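Local coordinates for F5/8 type C domain protein (Bacteroides ovatus, PDB 4ZRX) that probably hydrolyses alpha-L-fucosyl linkages in glycans, joining a TIM-barrel fucosidase domain to a C-terminal F5/8 type C domain that may bind sugar, at residues 143-148 against 166-171; 152-157 against 162-167; 225-230 against 236-241; 259-262 against 267-270; 496-501 against 559-564. All coordinates share one frame; numbering follows the deposited sequence.

Contact 1 of 5, residues 143-148 against 166-171; sequences VYLSPW and IRQLTE
Where helix 158-174 brings Q168 and L169 against L145, the carbonyl oxygen of I166 is gripped twice by T170. The backbone bond from T170 N to I166 O measures 2.8 Å, and T170 OG1 adds a 2.7 Å bond to I166 O from the opposite face of the carbonyl plane. The packing itself rests on L145, which supplies 71 of the 147 Å² buried. Its CG is anti to the backbone N (chi1 178°), which carries the two methyls out from the strand to the helix. One of them, L145 CD2, lies 3.9 Å from L169 CB; the other, L145 CD1, approaches Q168 OE1 to 3.8 Å, a van der Waals contact, since the hydrogen bonds of that amide go elsewhere: OE1 to K97 NZ and NE2 to T109 OG1. Past the end of the strand, S146 OG donates to W148 O at 2.6 Å, in the carbonyl plane and on a lone pair, and is also bonded to H99 ND1, so the buried S146 hydroxyl has two partners. No hydrogen bond joins 143-148 to 166-171. The two belong to one beta-alpha-beta unit of the TIM barrel: strand 140-145, helix 158-174 and strand 181-184, whose V182 and F184 meet L169, while helix 201-211 packs on I166 and T170.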
# COMPACT_ATOMS: atom_id res chain seq x y z
N VAL A 143 15.54 9.42 4.67
CA VAL A 143 14.91 10.56 5.28
C VAL A 143 13.82 11.20 4.43
O VAL A 143 13.98 11.38 3.24
CB VAL A 143 15.91 11.64 5.74
CG1 VAL A 143 16.84 11.05 6.80
CG2 VAL A 143 16.66 12.17 4.58
N TYR A 144 12.76 11.62 5.11
CA TYR A 144 11.63 12.39 4.58
C TYR A 144 11.82 13.78 5.17
O TYR A 144 11.89 13.95 6.38
CB TYR A 144 10.32 11.77 5.04
CG TYR A 144 9.05 12.51 4.76
CD1 TYR A 144 8.72 13.67 5.41
CD2 TYR A 144 8.09 11.96 3.92
CE1 TYR A 144 7.55 14.31 5.15
CE2 TYR A 144 6.89 12.57 3.70
CZ TYR A 144 6.61 13.78 4.33
OH TYR A 144 5.47 14.50 4.14
N LEU A 145 11.94 14.77 4.28
CA LEU A 145 12.12 16.15 4.70
C LEU A 145 11.09 16.97 3.94
O LEU A 145 11.25 17.22 2.75
CB LEU A 145 13.55 16.63 4.44
CG LEU A 145 13.83 18.08 4.79
CD1 LEU A 145 13.90 18.28 6.30
CD2 LEU A 145 15.10 18.59 4.13
N SER A 146 10.01 17.38 4.62
CA SER A 146 8.87 18.01 3.90
C SER A 146 9.23 19.32 3.21
O SER A 146 9.67 20.28 3.90
CB SER A 146 7.70 18.21 4.84
OG SER A 146 6.63 18.84 4.21
N PRO A 147 9.07 19.39 1.88
CA PRO A 147 9.25 20.70 1.20
C PRO A 147 8.28 21.74 1.76
O PRO A 147 8.73 22.82 2.13
CB PRO A 147 8.99 20.36 -0.28
CG PRO A 147 9.34 18.90 -0.36
CD PRO A 147 8.89 18.29 0.90
N TRP A 148 6.99 21.40 1.89
CA TRP A 148 6.01 22.32 2.46
C TRP A 148 6.28 22.42 3.98
O TRP A 148 6.33 21.41 4.69
CB TRP A 148 4.59 21.79 2.22
CG TRP A 148 3.44 22.63 2.73
CD1 TRP A 148 3.37 24.01 2.87
CD2 TRP A 148 2.18 22.13 3.15
NE1 TRP A 148 2.12 24.37 3.36
CE2 TRP A 148 1.37 23.25 3.51
CE3 TRP A 148 1.64 20.84 3.24
CZ2 TRP A 148 0.07 23.09 3.99
CZ3 TRP A 148 0.37 20.69 3.71
CH2 TRP A 148 -0.42 21.82 4.08
N ILE A 166 18.04 23.74 2.12
CA ILE A 166 19.31 23.11 1.86
C ILE A 166 20.06 22.96 3.15
O ILE A 166 20.78 21.98 3.32
CB ILE A 166 20.13 23.91 0.77
CG1 ILE A 166 19.45 23.67 -0.58
CG2 ILE A 166 21.59 23.44 0.72
CD1 ILE A 166 19.97 24.56 -1.70
N ARG A 167 20.00 23.95 4.07
CA ARG A 167 20.74 23.79 5.31
C ARG A 167 20.18 22.64 6.12
O ARG A 167 20.96 21.86 6.66
CB ARG A 167 20.80 25.07 6.14
CG ARG A 167 21.84 25.98 5.60
CD ARG A 167 21.69 27.37 6.23
NE ARG A 167 21.67 27.38 7.70
CZ ARG A 167 20.78 28.07 8.43
NH1 ARG A 167 19.79 28.73 7.84
NH2 ARG A 167 20.87 28.09 9.75
N GLN A 168 18.86 22.48 6.17
CA GLN A 168 18.27 21.29 6.83
C GLN A 168 18.69 19.96 6.21
O GLN A 168 19.10 18.99 6.90
CB GLN A 168 16.75 21.39 6.84
CG GLN A 168 16.25 22.52 7.72
CD GLN A 168 14.73 22.51 7.89
OE1 GLN A 168 13.97 22.01 7.04
NE2 GLN A 168 14.27 23.15 8.94
N LEU A 169 18.65 19.94 4.90
CA LEU A 169 19.00 18.76 4.09
C LEU A 169 20.44 18.40 4.27
O LEU A 169 20.77 17.27 4.42
CB LEU A 169 18.64 19.03 2.65
CG LEU A 169 18.93 17.93 1.61
CD1 LEU A 169 18.09 16.71 1.91
CD2 LEU A 169 18.65 18.52 0.25
N THR A 170 21.32 19.40 4.29
CA THR A 170 22.74 19.20 4.49
C THR A 170 23.01 18.62 5.86
O THR A 170 23.77 17.71 5.98
CB THR A 170 23.51 20.51 4.27
OG1 THR A 170 23.29 20.97 2.92
CG2 THR A 170 25.01 20.35 4.56
N GLU A 171 22.29 19.06 6.89
CA GLU A 171 22.50 18.41 8.19
C GLU A 171 22.16 16.91 8.14
O GLU A 171 22.92 16.02 8.63
CB GLU A 171 21.64 19.11 9.26
CG GLU A 171 22.12 20.48 9.58
CD GLU A 171 21.14 21.33 10.35
OE1 GLU A 171 19.88 21.05 10.34
OE2 GLU A 171 21.65 22.34 10.95

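Contact 2 of 5, residues 152-157 against 162-167; sequences AECYGD and NDFFIR
This is an apolar and sulfur-aromatic contact, in which the F164 ring on helix 158-174 meets the loop that leads from strand 140-145 into that same helix. The evidence is two touches at different ends of the ring. C154 SG sits 4.3 Å from the ring centroid of F164, 30° off the normal, an oblique approach that also brings it within 3.8 Å of F164 CB. At the far end A152 CB is 3.9 Å from F164 CE2 and equally near CZ. The loop is shaped by two overlapping beta turns, type I over A152-Y155 and type II over C154-D157, closed by Y155 N to A152 O at 3.1 Å and D157 N to C154 O at 3.0 Å. G156 takes the positive phi (96°) of the second turn, and D157 stands at the N-cap position of the helix, without a side-chain capping bond. With chi1 at 68°, C154 places its sulfur between its own backbone N and carbonyl carbon, turned to the helix. A serine in place of F164 would probably leave the C154 sulfur without its aromatic partner and open a gap beside the A152 methyl. T109 and D149 also touch the F164 side chain.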
# COMPACT_ATOMS: atom_id res chain seq x y z
N ALA A 152 7.98 27.50 9.31
CA ALA A 152 9.07 28.37 8.95
C ALA A 152 8.58 29.73 8.41
O ALA A 152 7.86 29.80 7.41
CB ALA A 152 10.00 27.72 7.95
N GLU A 153 9.04 30.81 9.05
CA GLU A 153 8.62 32.13 8.66
C GLU A 153 9.02 32.41 7.22
O GLU A 153 8.32 33.13 6.53
CB GLU A 153 9.26 33.15 9.58
CG GLU A 153 8.91 34.60 9.32
CD GLU A 153 9.60 35.55 10.31
OE1 GLU A 153 10.43 35.06 11.14
OE2 GLU A 153 9.31 36.78 10.26
N CYS A 154 10.16 31.86 6.79
CA CYS A 154 10.69 32.20 5.47
C CYS A 154 10.05 31.38 4.36
O CYS A 154 10.37 31.62 3.20
CB CYS A 154 12.22 32.09 5.43
SG CYS A 154 12.83 30.37 5.58
N TYR A 155 9.17 30.41 4.69
CA TYR A 155 8.46 29.64 3.65
C TYR A 155 7.65 30.57 2.76
O TYR A 155 6.84 31.35 3.25
CB TYR A 155 7.51 28.58 4.22
CG TYR A 155 6.93 27.69 3.14
CD1 TYR A 155 7.69 26.65 2.58
CD2 TYR A 155 5.64 27.89 2.66
CE1 TYR A 155 7.16 25.82 1.61
CE2 TYR A 155 5.13 27.10 1.68
CZ TYR A 155 5.89 26.06 1.13
OH TYR A 155 5.36 25.28 0.13
N GLY A 156 7.90 30.50 1.46
CA GLY A 156 7.21 31.32 0.49
C GLY A 156 7.99 32.59 0.13
O GLY A 156 7.61 33.28 -0.79
N ASP A 157 9.06 32.90 0.86
CA ASP A 157 10.11 33.87 0.42
C ASP A 157 11.12 32.96 -0.27
O ASP A 157 12.09 32.52 0.36
CB ASP A 157 10.71 34.61 1.66
CG ASP A 157 11.90 35.53 1.34
OD1 ASP A 157 12.37 35.53 0.18
OD2 ASP A 157 12.38 36.24 2.29
N ASN A 162 14.63 28.28 0.20
CA ASN A 162 15.48 27.32 -0.48
C ASN A 162 16.79 27.15 0.24
O ASN A 162 17.23 26.03 0.44
CB ASN A 162 15.66 27.71 -1.94
CG ASN A 162 14.42 27.41 -2.78
OD1 ASN A 162 13.73 26.40 -2.55
ND2 ASN A 162 14.17 28.21 -3.78
N ASP A 163 17.41 28.25 0.68
CA ASP A 163 18.67 28.15 1.46
C ASP A 163 18.44 27.40 2.76
O ASP A 163 19.28 26.58 3.16
CB ASP A 163 19.22 29.57 1.80
CG ASP A 163 20.51 29.53 2.65
OD1 ASP A 163 21.61 29.36 2.06
OD2 ASP A 163 20.45 29.75 3.89
N PHE A 164 17.36 27.73 3.43
CA PHE A 164 16.96 27.14 4.72
C PHE A 164 16.80 25.61 4.57
O PHE A 164 17.30 24.83 5.37
CB PHE A 164 15.62 27.82 5.11
CG PHE A 164 14.91 27.25 6.35
CD1 PHE A 164 15.20 27.71 7.62
CD2 PHE A 164 13.95 26.28 6.21
CE1 PHE A 164 14.50 27.20 8.74
CE2 PHE A 164 13.28 25.81 7.25
CZ PHE A 164 13.57 26.24 8.53
N PHE A 165 16.09 25.26 3.52
CA PHE A 165 15.85 23.85 3.16
C PHE A 165 17.13 23.12 2.89
O PHE A 165 17.33 22.03 3.39
CB PHE A 165 14.90 23.76 2.00
CG PHE A 165 14.30 22.35 1.79
CD1 PHE A 165 13.24 21.92 2.58
CD2 PHE A 165 14.85 21.49 0.88
CE1 PHE A 165 12.71 20.66 2.41
CE2 PHE A 165 14.31 20.22 0.68
CZ PHE A 165 13.23 19.81 1.47
N ILE A 166 18.04 23.74 2.12
CA ILE A 166 19.31 23.11 1.86
C ILE A 166 20.06 22.96 3.15
O ILE A 166 20.78 21.98 3.32
CB ILE A 166 20.13 23.91 0.77
CG1 ILE A 166 19.45 23.67 -0.58
CG2 ILE A 166 21.59 23.44 0.72
CD1 ILE A 166 19.97 24.56 -1.70
N ARG A 167 20.00 23.95 4.07
CA ARG A 167 20.74 23.79 5.31
C ARG A 167 20.18 22.64 6.12
O ARG A 167 20.96 21.86 6.66
CB ARG A 167 20.80 25.07 6.14
CG ARG A 167 21.84 25.98 5.60
CD ARG A 167 21.69 27.37 6.23
NE ARG A 167 21.67 27.38 7.70
CZ ARG A 167 20.78 28.07 8.43
NH1 ARG A 167 19.79 28.73 7.84
NH2 ARG A 167 20.87 28.09 9.75

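Contact 3 of 5, residues 225-230 against 236-241; sequences RWVGNE and ETEWNA. With EDO (1,2-ethanediol), chain D.
The backbones of 225-230 and 236-241 stay well apart, with 8.8 Å between R225 CA and N240 CA, and no hydrogen bond joins their main chains. Side chains bridge the distance. R225 reaches E238 end-on with both terminal nitrogens on a single oxygen: R225 NH1 to E238 OE2 is 3.0 Å (141° at the hydrogen) and R225 NH2 to E238 OE2 is 2.9 Å (152°). OE2 lies nearly in the guanidinium plane, whereas both nitrogens come from one face of the carboxylate, the two planes being 40° apart. A bend at chi3 turns the head of R225 to this position, where NE bonds Y283 O. Strand 279-290 of the barrel sheet lies between the segments, pairing parallel with 225-226 and antiparallel with 241-242. A leucine at R225 would probably leave E238 OE2 without this charged mate, although R235 would still pair with OE1. V227 CG2 packs 4.1 Å from E238 OE1. Further on, E230 OE2 accepts a 2.7 Å hydrogen bond from O2 of a 1,2-ethanediol, likely a crystallisation additive. H49 and H98, just past strands 44-48 and 91-97, bind the same diol, consistent with the active-site end of a TIM barrel.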
# COMPACT_ATOMS: atom_id res chain seq x y z
N ARG A 225 9.16 7.44 -8.47
CA ARG A 225 7.87 8.01 -8.80
C ARG A 225 6.83 7.50 -7.79
O ARG A 225 6.72 6.29 -7.55
CB ARG A 225 7.48 7.58 -10.23
CG ARG A 225 6.05 7.75 -10.63
CD ARG A 225 5.84 7.45 -12.07
NE ARG A 225 6.21 6.10 -12.43
CZ ARG A 225 5.42 5.03 -12.48
NH1 ARG A 225 4.13 5.09 -12.14
NH2 ARG A 225 5.94 3.89 -12.85
N TRP A 226 6.01 8.42 -7.29
CA TRP A 226 4.87 8.02 -6.50
C TRP A 226 3.88 7.22 -7.35
O TRP A 226 3.52 7.69 -8.40
CB TRP A 226 4.16 9.26 -6.02
CG TRP A 226 2.97 8.99 -5.14
CD1 TRP A 226 2.92 8.13 -4.12
CD2 TRP A 226 1.70 9.66 -5.17
NE1 TRP A 226 1.68 8.14 -3.53
CE2 TRP A 226 0.91 9.10 -4.15
CE3 TRP A 226 1.13 10.63 -6.01
CZ2 TRP A 226 -0.39 9.51 -3.90
CZ3 TRP A 226 -0.19 11.07 -5.74
CH2 TRP A 226 -0.93 10.49 -4.68
N VAL A 227 3.38 6.10 -6.85
CA VAL A 227 2.50 5.26 -7.61
C VAL A 227 1.21 6.02 -7.97
O VAL A 227 0.57 5.58 -8.93
CB VAL A 227 2.20 3.92 -6.91
CG1 VAL A 227 1.34 4.11 -5.70
CG2 VAL A 227 1.61 2.90 -7.88
N GLY A 228 0.78 7.02 -7.17
CA GLY A 228 -0.40 7.83 -7.52
C GLY A 228 -1.56 7.65 -6.61
O GLY A 228 -2.61 8.26 -6.81
N ASN A 229 -1.45 6.80 -5.62
CA ASN A 229 -2.45 6.61 -4.54
C ASN A 229 -1.77 6.21 -3.23
O ASN A 229 -0.60 5.78 -3.27
CB ASN A 229 -3.53 5.59 -4.93
CG ASN A 229 -3.03 4.19 -4.92
OD1 ASN A 229 -3.07 3.53 -3.91
ND2 ASN A 229 -2.59 3.71 -6.04
N GLU A 230 -2.52 6.26 -2.11
CA GLU A 230 -1.96 5.93 -0.75
C GLU A 230 -2.65 4.69 -0.20
O GLU A 230 -2.66 4.48 1.03
CB GLU A 230 -2.26 7.10 0.25
CG GLU A 230 -1.50 8.27 -0.08
CD GLU A 230 -1.46 9.34 1.02
OE1 GLU A 230 -2.34 9.38 1.90
OE2 GLU A 230 -0.53 10.11 1.01
N GLU A 236 -1.47 -3.36 -12.57
CA GLU A 236 -1.15 -4.57 -13.33
C GLU A 236 -0.23 -4.32 -14.53
O GLU A 236 0.65 -5.15 -14.80
CB GLU A 236 -2.41 -5.24 -13.82
CG GLU A 236 -3.21 -5.81 -12.66
CD GLU A 236 -4.62 -6.23 -13.11
OE1 GLU A 236 -5.38 -5.34 -13.44
OE2 GLU A 236 -4.99 -7.40 -13.03
N THR A 237 -0.42 -3.21 -15.22
CA THR A 237 0.46 -2.83 -16.32
C THR A 237 1.26 -1.64 -15.81
O THR A 237 0.72 -0.52 -15.72
CB THR A 237 -0.32 -2.41 -17.51
OG1 THR A 237 -1.17 -3.45 -17.96
CG2 THR A 237 0.58 -1.94 -18.68
N GLU A 238 2.52 -1.91 -15.39
CA GLU A 238 3.35 -0.88 -14.77
C GLU A 238 4.62 -0.67 -15.60
O GLU A 238 5.56 -1.52 -15.56
CB GLU A 238 3.68 -1.24 -13.34
CG GLU A 238 4.39 -0.10 -12.56
CD GLU A 238 3.49 1.08 -12.24
OE1 GLU A 238 2.57 0.99 -11.39
OE2 GLU A 238 3.65 2.18 -12.85
N TRP A 239 4.61 0.43 -16.36
CA TRP A 239 5.75 0.89 -17.18
C TRP A 239 6.63 1.81 -16.34
O TRP A 239 6.23 2.91 -15.98
CB TRP A 239 5.26 1.65 -18.41
CG TRP A 239 4.75 0.73 -19.45
CD1 TRP A 239 3.47 0.51 -19.77
CD2 TRP A 239 5.53 -0.18 -20.24
NE1 TRP A 239 3.38 -0.47 -20.70
CE2 TRP A 239 4.63 -0.91 -21.02
CE3 TRP A 239 6.89 -0.45 -20.35
CZ2 TRP A 239 5.02 -1.90 -21.89
CZ3 TRP A 239 7.29 -1.46 -21.22
CH2 TRP A 239 6.33 -2.17 -22.00
N ASN A 240 7.82 1.33 -16.00
CA ASN A 240 8.80 2.18 -15.35
C ASN A 240 9.66 2.94 -16.30
O ASN A 240 10.37 3.88 -15.93
CB ASN A 240 9.56 1.36 -14.33
CG ASN A 240 8.69 1.01 -13.12
OD1 ASN A 240 7.73 1.74 -12.80
ND2 ASN A 240 8.99 -0.06 -12.50
N ALA A 241 9.64 2.53 -17.57
CA ALA A 241 10.07 3.36 -18.67
C ALA A 241 8.79 4.14 -19.06
O ALA A 241 7.89 3.60 -19.70
CB ALA A 241 10.57 2.50 -19.86
C1 EDO D . 3.52 11.20 3.53
O1 EDO D . 3.05 11.78 4.75
C2 EDO D . 2.39 10.37 2.94
O2 EDO D . 1.23 11.20 2.81

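Contact 4 of 5, residues 259-262 against 267-270; sequences LGVF and DLGS
V261 lies against the end of L268, the two side chains meeting at a slant: V261 CB is 3.7 Å from L268 CD2. That same methyl reaches past the valine to the backbone, with L268 CD2 only 3.6 Å from F262 O. V261 CG1 rests in turn on the main chain opposite, 3.8 Å from D267 O. L268 starts off to the side of the other segment, but with CG anti to its carbonyl carbon (chi1 -60°) the chain brings CD2 back to V261. No hydrogen bond crosses between 259-262 and 267-270, so the contact is van der Waals packing, part of it against carbonyl oxygens. The polar work is done within the second segment by the D267 carboxylate. D267 OD1 accepts from two amides, G269 N at 3.0 Å and S270 N at 2.9 Å; the latter uses the syn lone pair, and the former comes on the anti side, 35° out of the carboxylate plane. The other oxygen, D267 OD2, takes the S270 OG proton at 2.6 Å, which fixes the carboxylate's rotation at three points. The arrangement is that of a short connection between two helices: a Schellman motif at G260 (phi 72°) ends helix 252-259, and an Asx turn and Asx motif at D267 lead to S270, the N-cap of helix 271-274, its OG capping I273 N.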
# COMPACT_ATOMS: atom_id res chain seq x y z
N LEU A 259 0.23 15.37 -22.67
CA LEU A 259 0.09 13.92 -22.87
C LEU A 259 -1.09 13.30 -22.14
O LEU A 259 -1.39 12.14 -22.39
CB LEU A 259 1.35 13.18 -22.46
CG LEU A 259 2.64 13.49 -23.22
CD1 LEU A 259 3.71 12.50 -22.87
CD2 LEU A 259 2.43 13.54 -24.69
N GLY A 260 -1.76 14.05 -21.26
CA GLY A 260 -2.87 13.52 -20.48
C GLY A 260 -2.41 12.55 -19.40
O GLY A 260 -3.08 11.57 -19.15
N VAL A 261 -1.26 12.82 -18.77
CA VAL A 261 -0.71 11.94 -17.77
C VAL A 261 -0.51 12.72 -16.46
O VAL A 261 -0.38 13.99 -16.43
CB VAL A 261 0.62 11.29 -18.20
CG1 VAL A 261 0.35 10.37 -19.33
CG2 VAL A 261 1.68 12.29 -18.54
N PHE A 262 -0.56 11.95 -15.37
CA PHE A 262 -0.44 12.51 -14.03
C PHE A 262 -0.21 11.30 -13.16
O PHE A 262 -0.40 10.16 -13.64
CB PHE A 262 -1.73 13.30 -13.62
CG PHE A 262 -3.01 12.58 -13.96
CD1 PHE A 262 -3.61 12.69 -15.22
CD2 PHE A 262 -3.61 11.74 -13.04
CE1 PHE A 262 -4.84 11.97 -15.53
CE2 PHE A 262 -4.78 11.05 -13.32
CZ PHE A 262 -5.42 11.15 -14.57
N ASP A 267 -2.51 4.87 -17.73
CA ASP A 267 -1.48 4.53 -18.72
C ASP A 267 -0.39 5.56 -18.72
O ASP A 267 -0.63 6.73 -19.09
CB ASP A 267 -2.11 4.46 -20.10
CG ASP A 267 -1.12 4.11 -21.23
OD1 ASP A 267 0.02 3.71 -20.94
OD2 ASP A 267 -1.50 4.29 -22.42
N LEU A 268 0.81 5.13 -18.32
CA LEU A 268 1.96 5.95 -18.26
C LEU A 268 3.08 5.49 -19.18
O LEU A 268 4.18 6.03 -19.09
CB LEU A 268 2.44 6.08 -16.81
CG LEU A 268 1.40 6.70 -15.84
CD1 LEU A 268 1.94 6.70 -14.44
CD2 LEU A 268 1.09 8.15 -16.29
N GLY A 269 2.82 4.55 -20.10
CA GLY A 269 3.89 4.10 -21.00
C GLY A 269 3.58 3.14 -22.12
O GLY A 269 4.54 2.61 -22.67
N SER A 270 2.31 2.93 -22.48
CA SER A 270 1.99 2.04 -23.60
C SER A 270 2.52 2.62 -24.91
O SER A 270 2.82 3.79 -25.00
CB SER A 270 0.50 1.87 -23.79
OG SER A 270 -0.06 3.11 -24.22

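Contact 5 of 5, residues 496-501 against 559-564; sequences VTLSSF and RFIKLE. With EDO (1,2-ethanediol), chain E.
Apolar packing accounts for every touch between 496-501 and 559-564. F501 CZ lies 3.9 Å from L563 CD1, which is equally near CE2, so one methyl meets the outer end of the ring, the side chains crossing at about a right angle. With chi1 at 86°, the F501 ring is set between its backbone N and carbonyl carbon; it also stacks on F520. A second, looser pair is L498 CD1 with I561 CG2, at 4.2 Å. L498 and F501 both point at the facing strand although three residues apart, because the chain turns a corner at S499. F501 CA and I561 CA are 9.5 Å apart and no hydrogen bond spans the gap: these are layers packed face to face, as in the beta sandwich of F5/8 type C (discoidin) domains, with strand 560-566 in the five-stranded sheet and 495-503 in the other. R559 and F560 together face S523 in a classic beta bulge. The polar interactions involve other residues of 559-564. K562 and E564, on the side of the strand turned from I561 and L563, make a weak salt bridge, K562 NZ to E564 OE2 at 3.4 Å; K562 also has cation-pi contacts with W529 and F521. R559 NE pairs with D491. A 1,2-ethanediol donates from O1 to L563 O at 2.7 Å and also bonds L488 N and A565 N.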
# COMPACT_ATOMS: atom_id res chain seq x y z
N VAL A 496 -29.63 -19.84 22.78
CA VAL A 496 -29.22 -18.64 23.51
C VAL A 496 -30.41 -17.85 24.00
O VAL A 496 -31.54 -18.08 23.58
CB VAL A 496 -28.35 -17.72 22.61
CG1 VAL A 496 -27.02 -18.42 22.33
CG2 VAL A 496 -29.09 -17.30 21.30
N THR A 497 -30.12 -16.89 24.88
CA THR A 497 -31.10 -15.90 25.27
C THR A 497 -30.70 -14.57 24.67
O THR A 497 -29.58 -14.09 24.90
CB THR A 497 -31.20 -15.84 26.76
OG1 THR A 497 -31.50 -17.16 27.23
CG2 THR A 497 -32.31 -14.88 27.19
N LEU A 498 -31.62 -13.98 23.93
CA LEU A 498 -31.40 -12.72 23.20
C LEU A 498 -31.98 -11.48 23.91
O LEU A 498 -33.09 -11.54 24.43
CB LEU A 498 -32.01 -12.81 21.82
CG LEU A 498 -31.58 -13.97 20.91
CD1 LEU A 498 -32.22 -13.77 19.56
CD2 LEU A 498 -30.07 -14.13 20.80
N SER A 499 -31.24 -10.37 23.94
CA SER A 499 -31.79 -9.06 24.34
C SER A 499 -32.23 -8.19 23.14
O SER A 499 -32.90 -7.18 23.29
CB SER A 499 -30.79 -8.29 25.22
OG SER A 499 -29.53 -8.16 24.58
N SER A 500 -31.80 -8.54 21.93
CA SER A 500 -32.10 -7.72 20.75
C SER A 500 -31.65 -8.47 19.51
O SER A 500 -30.86 -9.44 19.61
CB SER A 500 -31.36 -6.37 20.80
OG SER A 500 -29.94 -6.53 20.63
N PHE A 501 -32.18 -8.03 18.36
CA PHE A 501 -31.57 -8.30 17.07
C PHE A 501 -31.34 -6.95 16.40
O PHE A 501 -31.95 -5.93 16.76
CB PHE A 501 -32.38 -9.24 16.16
CG PHE A 501 -33.45 -8.57 15.31
CD1 PHE A 501 -34.67 -8.21 15.87
CD2 PHE A 501 -33.26 -8.33 13.98
CE1 PHE A 501 -35.66 -7.63 15.12
CE2 PHE A 501 -34.27 -7.73 13.22
CZ PHE A 501 -35.48 -7.39 13.82
N ARG A 559 -33.11 -20.72 19.28
CA ARG A 559 -32.13 -21.52 18.55
C ARG A 559 -32.12 -21.07 17.11
O ARG A 559 -31.04 -20.96 16.50
CB ARG A 559 -32.47 -23.01 18.65
CG ARG A 559 -31.68 -23.97 17.72
CD ARG A 559 -30.22 -23.96 18.03
NE ARG A 559 -29.45 -24.65 17.00
CZ ARG A 559 -28.80 -25.80 17.17
NH1 ARG A 559 -28.79 -26.44 18.34
NH2 ARG A 559 -28.12 -26.30 16.14
N PHE A 560 -33.32 -20.86 16.55
CA PHE A 560 -33.50 -20.40 15.18
C PHE A 560 -34.15 -19.02 15.23
O PHE A 560 -34.91 -18.74 16.14
CB PHE A 560 -34.42 -21.34 14.37
CG PHE A 560 -33.89 -22.76 14.23
CD1 PHE A 560 -34.07 -23.69 15.27
CD2 PHE A 560 -33.28 -23.20 13.05
CE1 PHE A 560 -33.59 -25.03 15.15
CE2 PHE A 560 -32.82 -24.54 12.91
CZ PHE A 560 -32.98 -25.45 13.97
N ILE A 561 -33.83 -18.17 14.26
CA ILE A 561 -34.51 -16.88 14.12
C ILE A 561 -34.97 -16.77 12.70
O ILE A 561 -34.42 -17.40 11.81
CB ILE A 561 -33.65 -15.67 14.52
CG1 ILE A 561 -32.40 -15.54 13.60
CG2 ILE A 561 -33.23 -15.80 15.97
CD1 ILE A 561 -31.49 -14.35 14.01
N LYS A 562 -35.96 -15.93 12.49
CA LYS A 562 -36.54 -15.70 11.17
C LYS A 562 -36.99 -14.26 11.05
O LYS A 562 -37.67 -13.75 11.95
CB LYS A 562 -37.74 -16.66 10.92
CG LYS A 562 -38.51 -16.39 9.63
CD LYS A 562 -39.56 -17.46 9.31
CE LYS A 562 -40.68 -17.43 10.31
NZ LYS A 562 -41.80 -18.33 9.96
N LEU A 563 -36.65 -13.61 9.94
CA LEU A 563 -37.13 -12.25 9.66
C LEU A 563 -37.97 -12.28 8.41
O LEU A 563 -37.44 -12.63 7.34
CB LEU A 563 -35.96 -11.26 9.50
CG LEU A 563 -36.35 -9.78 9.34
CD1 LEU A 563 -36.82 -9.16 10.67
CD2 LEU A 563 -35.22 -8.92 8.75
N GLU A 564 -39.26 -11.93 8.53
CA GLU A 564 -40.15 -11.70 7.40
C GLU A 564 -40.20 -10.20 7.18
O GLU A 564 -40.46 -9.45 8.11
CB GLU A 564 -41.57 -12.26 7.66
CG GLU A 564 -41.56 -13.81 7.74
CD GLU A 564 -42.94 -14.48 7.98
OE1 GLU A 564 -43.97 -13.76 7.97
OE2 GLU A 564 -42.97 -15.74 8.18
C1 EDO E . -36.81 -11.09 4.17
O1 EDO E . -36.29 -12.19 4.93
C2 EDO E . -38.02 -11.50 3.33
O2 EDO E . -39.06 -11.94 4.20

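Contacts 1 to 4 fall in the fucosidase TIM-barrel domain and contact 5 in the F5/8 type C domain, following one another along the chain except that contacts 1 and 2 end on the same helix, 158-174. The centres of those two are about 10 Å apart; F165 touches both S146 and L145, and P147 packs on Y155, so strand end, loop and helix form one packed unit. Contacts 3 and 4, centres about 11 Å apart, also touch, L268 against R225 and G269 against W239. Contacts 1 and 3 reach the same barrel sheet, their centres about 25 Å apart. Contact 5 lies about 60 Å from contact 1, centre to centre, on the opposite side of the chain's centre, in keeping with its place in a different domain.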